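Local coordinates for protein succinate dehydrogenase (Membrane anchor subunit) (Mycolicibacterium smegmatis, PDB 7D6V) that anchors a mycobacterial succinate dehydrogenase in the membrane, holding an iron-sulfur cluster and a ubiquinone site through which electrons from succinate probably pass to quinone, at residues 68-80 with 87-101. Sequence-based numbering, arbitrary orientation.
Sequences TPFYSPCVSTACA and GQWVGDLPWFIPMAF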
ATOM      1  N   THR C  68      -3.398  22.734 -48.636  1.00 16.48           N
ATOM      2  CA  THR C  68      -3.722  21.634 -47.744  1.00 16.48           C
ATOM      3  C   THR C  68      -2.449  21.060 -47.127  1.00 16.48           C
ATOM      4  O   THR C  68      -1.430  20.932 -47.814  1.00 16.48           O
ATOM      5  CB  THR C  68      -4.469  20.541 -48.507  1.00 16.48           C
ATOM      6  OG1 THR C  68      -5.661  21.084 -49.083  1.00 16.48           O
ATOM      7  CG2 THR C  68      -4.845  19.426 -47.582  1.00 16.48           C
ATOM      8  N   PRO C  69      -2.465  20.711 -45.838  1.00 17.04           N
ATOM      9  CA  PRO C  69      -1.305  20.020 -45.251  1.00 17.04           C
ATOM     10  C   PRO C  69      -1.005  18.676 -45.889  1.00 17.04           C
ATOM     11  O   PRO C  69       0.145  18.226 -45.828  1.00 17.04           O
ATOM     12  CB  PRO C  69      -1.701  19.862 -43.778  1.00 17.04           C
ATOM     13  CG  PRO C  69      -2.721  20.905 -43.542  1.00 17.04           C
ATOM     14  CD  PRO C  69      -3.464  21.076 -44.822  1.00 17.04           C
ATOM     15  N   PHE C  70      -1.994  18.015 -46.490  1.00 17.28           N
ATOM     16  CA  PHE C  70      -1.753  16.752 -47.175  1.00 17.28           C
ATOM     17  C   PHE C  70      -1.001  16.931 -48.486  1.00 17.28           C
ATOM     18  O   PHE C  70      -0.582  15.932 -49.080  1.00 17.28           O
ATOM     19  CB  PHE C  70      -3.076  16.024 -47.420  1.00 17.28           C
ATOM     20  CG  PHE C  70      -3.610  15.313 -46.208  1.00 17.28           C
ATOM     21  CD1 PHE C  70      -4.948  15.378 -45.882  1.00 17.28           C
ATOM     22  CD2 PHE C  70      -2.771  14.574 -45.398  1.00 17.28           C
ATOM     23  CE1 PHE C  70      -5.442  14.731 -44.774  1.00 17.28           C
ATOM     24  CE2 PHE C  70      -3.260  13.921 -44.286  1.00 17.28           C
ATOM     25  CZ  PHE C  70      -4.598  14.002 -43.975  1.00 17.28           C
ATOM     26  N   TYR C  71      -0.829  18.168 -48.951  1.00 17.93           N
ATOM     27  CA  TYR C  71      -0.034  18.472 -50.134  1.00 17.93           C
ATOM     28  C   TYR C  71       1.068  19.476 -49.823  1.00 17.93           C
ATOM     29  O   TYR C  71       1.563  20.138 -50.737  1.00 17.93           O
ATOM     30  CB  TYR C  71      -0.915  19.030 -51.256  1.00 17.93           C
ATOM     31  CG  TYR C  71      -1.803  18.027 -51.948  1.00 17.93           C
ATOM     32  CD1 TYR C  71      -2.889  17.469 -51.295  1.00 17.93           C
ATOM     33  CD2 TYR C  71      -1.567  17.654 -53.263  1.00 17.93           C
ATOM     34  CE1 TYR C  71      -3.705  16.560 -51.924  1.00 17.93           C
ATOM     35  CE2 TYR C  71      -2.381  16.747 -53.901  1.00 17.93           C
ATOM     36  CZ  TYR C  71      -3.447  16.203 -53.226  1.00 17.93           C
ATOM     37  OH  TYR C  71      -4.263  15.297 -53.856  1.00 17.93           O
ATOM     38  N   SER C  72       1.467  19.601 -48.546  1.00 19.59           N
ATOM     39  CA  SER C  72       2.153  20.821 -48.117  1.00 19.59           C
ATOM     40  C   SER C  72       3.507  21.001 -48.797  1.00 19.59           C
ATOM     41  O   SER C  72       3.675  21.980 -49.544  1.00 19.59           O
ATOM     42  CB  SER C  72       2.236  20.865 -46.589  1.00 19.59           C
ATOM     43  OG  SER C  72       0.949  20.966 -46.013  1.00 19.59           O
ATOM     44  N   PRO C  73       4.506  20.121 -48.605  1.00 20.70           N
ATOM     45  CA  PRO C  73       5.727  20.285 -49.402  1.00 20.70           C
ATOM     46  C   PRO C  73       5.453  19.869 -50.836  1.00 20.70           C
ATOM     47  O   PRO C  73       5.294  18.681 -51.131  1.00 20.70           O
ATOM     48  CB  PRO C  73       6.740  19.362 -48.708  1.00 20.70           C
ATOM     49  CG  PRO C  73       6.098  18.970 -47.412  1.00 20.70           C
ATOM     50  CD  PRO C  73       4.634  18.972 -47.699  1.00 20.70           C
ATOM     51  N   CYS C  74       5.388  20.844 -51.736  1.00 23.04           N
ATOM     52  CA  CYS C  74       4.854  20.642 -53.078  1.00 23.04           C
ATOM     53  C   CYS C  74       5.969  20.993 -54.061  1.00 23.04           C
ATOM     54  O   CYS C  74       6.034  22.108 -54.579  1.00 23.04           O
ATOM     55  CB  CYS C  74       3.601  21.517 -53.246  1.00 23.04           C
ATOM     56  SG  CYS C  74       2.403  20.972 -54.466  1.00 23.04           S
ATOM     57  N   VAL C  75       6.836  20.021 -54.330  1.00 24.67           N
ATOM     58  CA  VAL C  75       8.150  20.272 -54.909  1.00 24.67           C
ATOM     59  C   VAL C  75       8.244  19.796 -56.358  1.00 24.67           C
ATOM     60  O   VAL C  75       9.339  19.546 -56.852  1.00 24.67           O
ATOM     61  CB  VAL C  75       9.255  19.637 -54.051  1.00 24.67           C
ATOM     62  CG1 VAL C  75       9.230  20.211 -52.651  1.00 24.67           C
ATOM     63  CG2 VAL C  75       9.083  18.132 -54.004  1.00 24.67           C
ATOM     64  N   SER C  76       7.122  19.669 -57.054  1.00 26.34           N
ATOM     65  CA  SER C  76       7.119  19.216 -58.434  1.00 26.34           C
ATOM     66  C   SER C  76       6.742  20.361 -59.363  1.00 26.34           C
ATOM     67  O   SER C  76       6.103  21.332 -58.952  1.00 26.34           O
ATOM     68  CB  SER C  76       6.151  18.047 -58.629  1.00 26.34           C
ATOM     69  OG  SER C  76       5.786  17.915 -59.987  1.00 26.34           O
ATOM     70  N   THR C  77       7.164  20.252 -60.621  1.00 26.60           N
ATOM     71  CA  THR C  77       6.810  21.253 -61.616  1.00 26.60           C
ATOM     72  C   THR C  77       5.415  21.043 -62.187  1.00 26.60           C
ATOM     73  O   THR C  77       4.957  21.871 -62.980  1.00 26.60           O
ATOM     74  CB  THR C  77       7.837  21.260 -62.752  1.00 26.60           C
ATOM     75  OG1 THR C  77       7.871  19.974 -63.380  1.00 26.60           O
ATOM     76  CG2 THR C  77       9.214  21.590 -62.212  1.00 26.60           C
ATOM     77  N   ALA C  78       4.741  19.964 -61.809  1.00 26.60           N
ATOM     78  CA  ALA C  78       3.360  19.719 -62.196  1.00 26.60           C
ATOM     79  C   ALA C  78       2.370  20.312 -61.207  1.00 26.60           C
ATOM     80  O   ALA C  78       1.161  20.130 -61.374  1.00 26.60           O
ATOM     81  CB  ALA C  78       3.113  18.214 -62.340  1.00 26.60           C
ATOM     82  N   CYS C  79       2.857  21.011 -60.191  1.00 25.41           N
ATOM     83  CA  CYS C  79       2.040  21.576 -59.133  1.00 25.41           C
ATOM     84  C   CYS C  79       1.430  22.901 -59.571  1.00 25.41           C
ATOM     85  O   CYS C  79       1.901  23.553 -60.505  1.00 25.41           O
ATOM     86  CB  CYS C  79       2.881  21.772 -57.873  1.00 25.41           C
ATOM     87  SG  CYS C  79       3.745  20.276 -57.353  1.00 25.41           S
ATOM     88  N   ALA C  80       0.364  23.290 -58.879  1.00 23.27           N
ATOM     89  CA  ALA C  80      -0.329  24.526 -59.207  1.00 23.27           C
ATOM     90  C   ALA C  80       0.606  25.717 -59.005  1.00 23.27           C
ATOM     91  O   ALA C  80       1.433  25.705 -58.086  1.00 23.27           O
ATOM     92  CB  ALA C  80      -1.578  24.687 -58.341  1.00 23.27           C
ATOM     93  N   GLY C  87      10.710  25.805 -53.735  1.00 24.14           N
ATOM     94  CA  GLY C  87      11.212  25.498 -55.056  1.00 24.14           C
ATOM     95  C   GLY C  87      10.573  24.259 -55.654  1.00 24.14           C
ATOM     96  O   GLY C  87       9.896  23.473 -54.989  1.00 24.14           O
ATOM     97  N   GLN C  88      10.800  24.089 -56.953  1.00 25.83           N
ATOM     98  CA  GLN C  88      10.346  22.921 -57.695  1.00 25.83           C
ATOM     99  C   GLN C  88      11.563  22.077 -58.045  1.00 25.83           C
ATOM    100  O   GLN C  88      12.498  22.567 -58.685  1.00 25.83           O
ATOM    101  CB  GLN C  88       9.583  23.335 -58.951  1.00 25.83           C
ATOM    102  CG  GLN C  88       8.200  23.879 -58.658  1.00 25.83           C
ATOM    103  CD  GLN C  88       7.562  24.542 -59.852  1.00 25.83           C
ATOM    104  OE1 GLN C  88       8.239  25.160 -60.671  1.00 25.83           O
ATOM    105  NE2 GLN C  88       6.247  24.422 -59.958  1.00 25.83           N
ATOM    106  N   TRP C  89      11.548  20.814 -57.628  1.00 28.12           N
ATOM    107  CA  TRP C  89      12.728  19.963 -57.697  1.00 28.12           C
ATOM    108  C   TRP C  89      12.603  18.787 -58.652  1.00 28.12           C
ATOM    109  O   TRP C  89      13.585  18.440 -59.311  1.00 28.12           O
ATOM    110  CB  TRP C  89      13.072  19.430 -56.301  1.00 28.12           C
ATOM    111  CG  TRP C  89      13.397  20.504 -55.302  1.00 28.12           C
ATOM    112  CD1 TRP C  89      12.716  20.788 -54.154  1.00 28.12           C
ATOM    113  CD2 TRP C  89      14.490  21.428 -55.358  1.00 28.12           C
ATOM    114  NE1 TRP C  89      13.312  21.833 -53.497  1.00 28.12           N
ATOM    115  CE2 TRP C  89      14.403  22.245 -54.214  1.00 28.12           C
ATOM    116  CE3 TRP C  89      15.532  21.647 -56.264  1.00 28.12           C
ATOM    117  CZ2 TRP C  89      15.318  23.263 -53.952  1.00 28.12           C
ATOM    118  CZ3 TRP C  89      16.439  22.657 -56.003  1.00 28.12           C
ATOM    119  CH2 TRP C  89      16.326  23.452 -54.857  1.00 28.12           C
ATOM    120  N   VAL C  90      11.435  18.156 -58.757  1.00 28.40           N
ATOM    121  CA  VAL C  90      11.310  16.842 -59.394  1.00 28.40           C
ATOM    122  C   VAL C  90      10.159  16.862 -60.400  1.00 28.40           C
ATOM    123  O   VAL C  90       8.987  16.703 -60.044  1.00 28.40           O
ATOM    124  CB  VAL C  90      11.160  15.710 -58.368  1.00 28.40           C
ATOM    125  CG1 VAL C  90       9.916  15.875 -57.492  1.00 28.40           C
ATOM    126  CG2 VAL C  90      11.128  14.365 -59.073  1.00 28.40           C
ATOM    127  N   GLY C  91      10.491  17.093 -61.670  1.00 29.46           N
ATOM    128  CA  GLY C  91       9.712  16.660 -62.820  1.00 29.46           C
ATOM    129  C   GLY C  91       8.200  16.617 -62.717  1.00 29.46           C
ATOM    130  O   GLY C  91       7.564  17.574 -62.269  1.00 29.46           O
ATOM    131  N   ASP C  92       7.619  15.496 -63.146  1.00 31.89           N
ATOM    132  CA  ASP C  92       6.180  15.269 -63.121  1.00 31.89           C
ATOM    133  C   ASP C  92       5.907  13.876 -62.575  1.00 31.89           C
ATOM    134  O   ASP C  92       6.615  12.923 -62.910  1.00 31.89           O
ATOM    135  CB  ASP C  92       5.566  15.417 -64.515  1.00 31.89           C
ATOM    136  CG  ASP C  92       6.094  16.630 -65.258  1.00 31.89           C
ATOM    137  OD1 ASP C  92       5.684  17.763 -64.926  1.00 31.89           O
ATOM    138  OD2 ASP C  92       6.917  16.450 -66.179  1.00 31.89           O
ATOM    139  N   LEU C  93       4.871  13.758 -61.744  1.00 31.51           N
ATOM    140  CA  LEU C  93       4.773  12.478 -61.052  1.00 31.51           C
ATOM    141  C   LEU C  93       3.790  11.544 -61.749  1.00 31.51           C
ATOM    142  O   LEU C  93       2.749  11.991 -62.243  1.00 31.51           O
ATOM    143  CB  LEU C  93       4.336  12.691 -59.603  1.00 31.51           C
ATOM    144  CG  LEU C  93       5.198  13.682 -58.817  1.00 31.51           C
ATOM    145  CD1 LEU C  93       4.669  13.867 -57.406  1.00 31.51           C
ATOM    146  CD2 LEU C  93       6.653  13.239 -58.799  1.00 31.51           C
ATOM    147  N   PRO C  94       4.114  10.245 -61.801  1.00 33.77           N
ATOM    148  CA  PRO C  94       3.301   9.251 -62.535  1.00 33.77           C
ATOM    149  C   PRO C  94       2.229   8.553 -61.703  1.00 33.77           C
ATOM    150  O   PRO C  94       2.373   7.407 -61.289  1.00 33.77           O
ATOM    151  CB  PRO C  94       4.370   8.273 -63.024  1.00 33.77           C
ATOM    152  CG  PRO C  94       5.362   8.261 -61.902  1.00 33.77           C
ATOM    153  CD  PRO C  94       5.360   9.649 -61.293  1.00 33.77           C
ATOM    154  N   TRP C  95       1.162   9.274 -61.368  1.00 34.78           N
ATOM    155  CA  TRP C  95      -0.130   8.697 -60.986  1.00 34.78           C
ATOM    156  C   TRP C  95      -0.104   7.842 -59.722  1.00 34.78           C
ATOM    157  O   TRP C  95      -1.165   7.509 -59.187  1.00 34.78           O
ATOM    158  CB  TRP C  95      -0.723   7.878 -62.149  1.00 34.78           C
ATOM    159  CG  TRP C  95      -0.262   6.431 -62.267  1.00 34.78           C
ATOM    160  CD1 TRP C  95       0.746   5.957 -63.060  1.00 34.78           C
ATOM    161  CD2 TRP C  95      -0.815   5.281 -61.603  1.00 34.78           C
ATOM    162  NE1 TRP C  95       0.869   4.600 -62.914  1.00 34.78           N
ATOM    163  CE2 TRP C  95      -0.078   4.159 -62.028  1.00 34.78           C
ATOM    164  CE3 TRP C  95      -1.855   5.093 -60.688  1.00 34.78           C
ATOM    165  CZ2 TRP C  95      -0.347   2.871 -61.569  1.00 34.78           C
ATOM    166  CZ3 TRP C  95      -2.116   3.815 -60.231  1.00 34.78           C
ATOM    167  CH2 TRP C  95      -1.367   2.722 -60.672  1.00 34.78           C
ATOM    168  N   PHE C  96       1.080   7.523 -59.196  1.00 32.15           N
ATOM    169  CA  PHE C  96       1.152   6.768 -57.953  1.00 32.15           C
ATOM    170  C   PHE C  96       2.179   7.330 -56.988  1.00 32.15           C
ATOM    171  O   PHE C  96       2.315   6.800 -55.883  1.00 32.15           O
ATOM    172  CB  PHE C  96       1.433   5.270 -58.211  1.00 32.15           C
ATOM    173  CG  PHE C  96       2.819   4.969 -58.717  1.00 32.15           C
ATOM    174  CD1 PHE C  96       3.855   4.707 -57.833  1.00 32.15           C
ATOM    175  CD2 PHE C  96       3.073   4.888 -60.072  1.00 32.15           C
ATOM    176  CE1 PHE C  96       5.124   4.415 -58.297  1.00 32.15           C
ATOM    177  CE2 PHE C  96       4.338   4.600 -60.543  1.00 32.15           C
ATOM    178  CZ  PHE C  96       5.364   4.361 -59.654  1.00 32.15           C
ATOM    179  N   ILE C  97       2.905   8.372 -57.369  1.00 28.57           N
ATOM    180  CA  ILE C  97       3.675   9.179 -56.431  1.00 28.57           C
ATOM    181  C   ILE C  97       2.789  10.341 -55.997  1.00 28.57           C
ATOM    182  O   ILE C  97       2.384  11.144 -56.853  1.00 28.57           O
ATOM    183  CB  ILE C  97       4.976   9.686 -57.063  1.00 28.57           C
ATOM    184  CG1 ILE C  97       5.761   8.517 -57.658  1.00 28.57           C
ATOM    185  CG2 ILE C  97       5.815  10.426 -56.037  1.00 28.57           C
ATOM    186  CD1 ILE C  97       6.092   7.443 -56.656  1.00 28.57           C
ATOM    187  N   PRO C  98       2.440  10.452 -54.721  1.00 25.10           N
ATOM    188  CA  PRO C  98       1.651  11.602 -54.280  1.00 25.10           C
ATOM    189  C   PRO C  98       2.465  12.880 -54.376  1.00 25.10           C
ATOM    190  O   PRO C  98       3.695  12.868 -54.301  1.00 25.10           O
ATOM    191  CB  PRO C  98       1.306  11.261 -52.827  1.00 25.10           C
ATOM    192  CG  PRO C  98       2.385  10.340 -52.393  1.00 25.10           C
ATOM    193  CD  PRO C  98       2.816   9.569 -53.605  1.00 25.10           C
ATOM    194  N   MET C  99       1.759  13.996 -54.553  1.00 24.38           N
ATOM    195  CA  MET C  99       2.440  15.276 -54.708  1.00 24.38           C
ATOM    196  C   MET C  99       3.230  15.663 -53.465  1.00 24.38           C
ATOM    197  O   MET C  99       4.131  16.502 -53.554  1.00 24.38           O
ATOM    198  CB  MET C  99       1.431  16.365 -55.061  1.00 24.38           C
ATOM    199  CG  MET C  99       1.355  16.660 -56.548  1.00 24.38           C
ATOM    200  SD  MET C  99       0.619  18.258 -56.907  1.00 24.38           S
ATOM    201  CE  MET C  99       0.199  18.053 -58.632  1.00 24.38           C
ATOM    202  N   ALA C 100       2.929  15.056 -52.320  1.00 22.12           N
ATOM    203  CA  ALA C 100       3.619  15.314 -51.062  1.00 22.12           C
ATOM    204  C   ALA C 100       4.378  14.077 -50.590  1.00 22.12           C
ATOM    205  O   ALA C 100       4.342  13.713 -49.415  1.00 22.12           O
ATOM    206  CB  ALA C 100       2.639  15.783 -49.991  1.00 22.12           C
ATOM    207  N   PHE C 101       5.066  13.414 -51.519  1.00 22.18           N
ATOM    208  CA  PHE C 101       5.827  12.208 -51.216  1.00 22.18           C
ATOM    209  C   PHE C 101       7.020  12.471 -50.309  1.00 22.18           C
ATOM    210  O   PHE C 101       7.614  11.513 -49.807  1.00 22.18           O
ATOM    211  CB  PHE C 101       6.314  11.564 -52.512  1.00 22.18           C
ATOM    212  CG  PHE C 101       7.315  12.398 -53.259  1.00 22.18           C
ATOM    213  CD1 PHE C 101       8.671  12.154 -53.132  1.00 22.18           C
ATOM    214  CD2 PHE C 101       6.901  13.424 -54.088  1.00 22.18           C
ATOM    215  CE1 PHE C 101       9.590  12.918 -53.815  1.00 22.18           C
ATOM    216  CE2 PHE C 101       7.818  14.189 -54.771  1.00 22.18           C
ATOM    217  CZ  PHE C 101       9.163  13.935 -54.635  1.00 22.18           C
TER
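Gly91 O gathers three donors from Ser76 and Thr77 where two parts of one long loop, between strand 66-67 and helix 104-112, fold against each other. An ST turn combined with a type I beta turn from Ser76 to Cys79 shapes this side: Ala78 N donates to Ser76 OG at 2.9 Å, while that hydroxyl gives its own proton to Gly91 O. Thr77 OG1 reaches the same carbonyl at 2.7 Å, because a chi1 of 60° sets it between its own backbone N and carbonyl carbon. Both hydroxyls lie above the carbonyl plane, whereas Thr77 N, 3.2 Å from Gly91 O, approaches within it. A second shared acceptor is Val75 O, bonded nearly straight by Trp89 N at 2.7 Å and also by Val90 N. Gln88 adds a weak, bent bond from NE2 to Ser76 O, and its CB rests on Thr77 CG2.

Apolar contacts extend from these bonds. Val75 sets its CB 3.6 Å from Trp89 CD1, near the plane of the indole and at its edge, while CG2 touches Val90 and Phe101. The extended Met99 chain passes Tyr71 with its CB beside CD2, and Met99 SD packs 3.7 Å from Cys79 SG, with Cys74 SG slightly farther off at 4.1 Å. Tyr71 stacks on Tyr59, and its OH is hydrogen-bonded to Arg52 O and to the backbone N of Gly56. Through this tyrosine, which also touches Trp55, the loop packs against the end of helix 33-55. Beside Tyr71, the methyl of Ala100 packs with its CB 3.4 Å from Phe70 O.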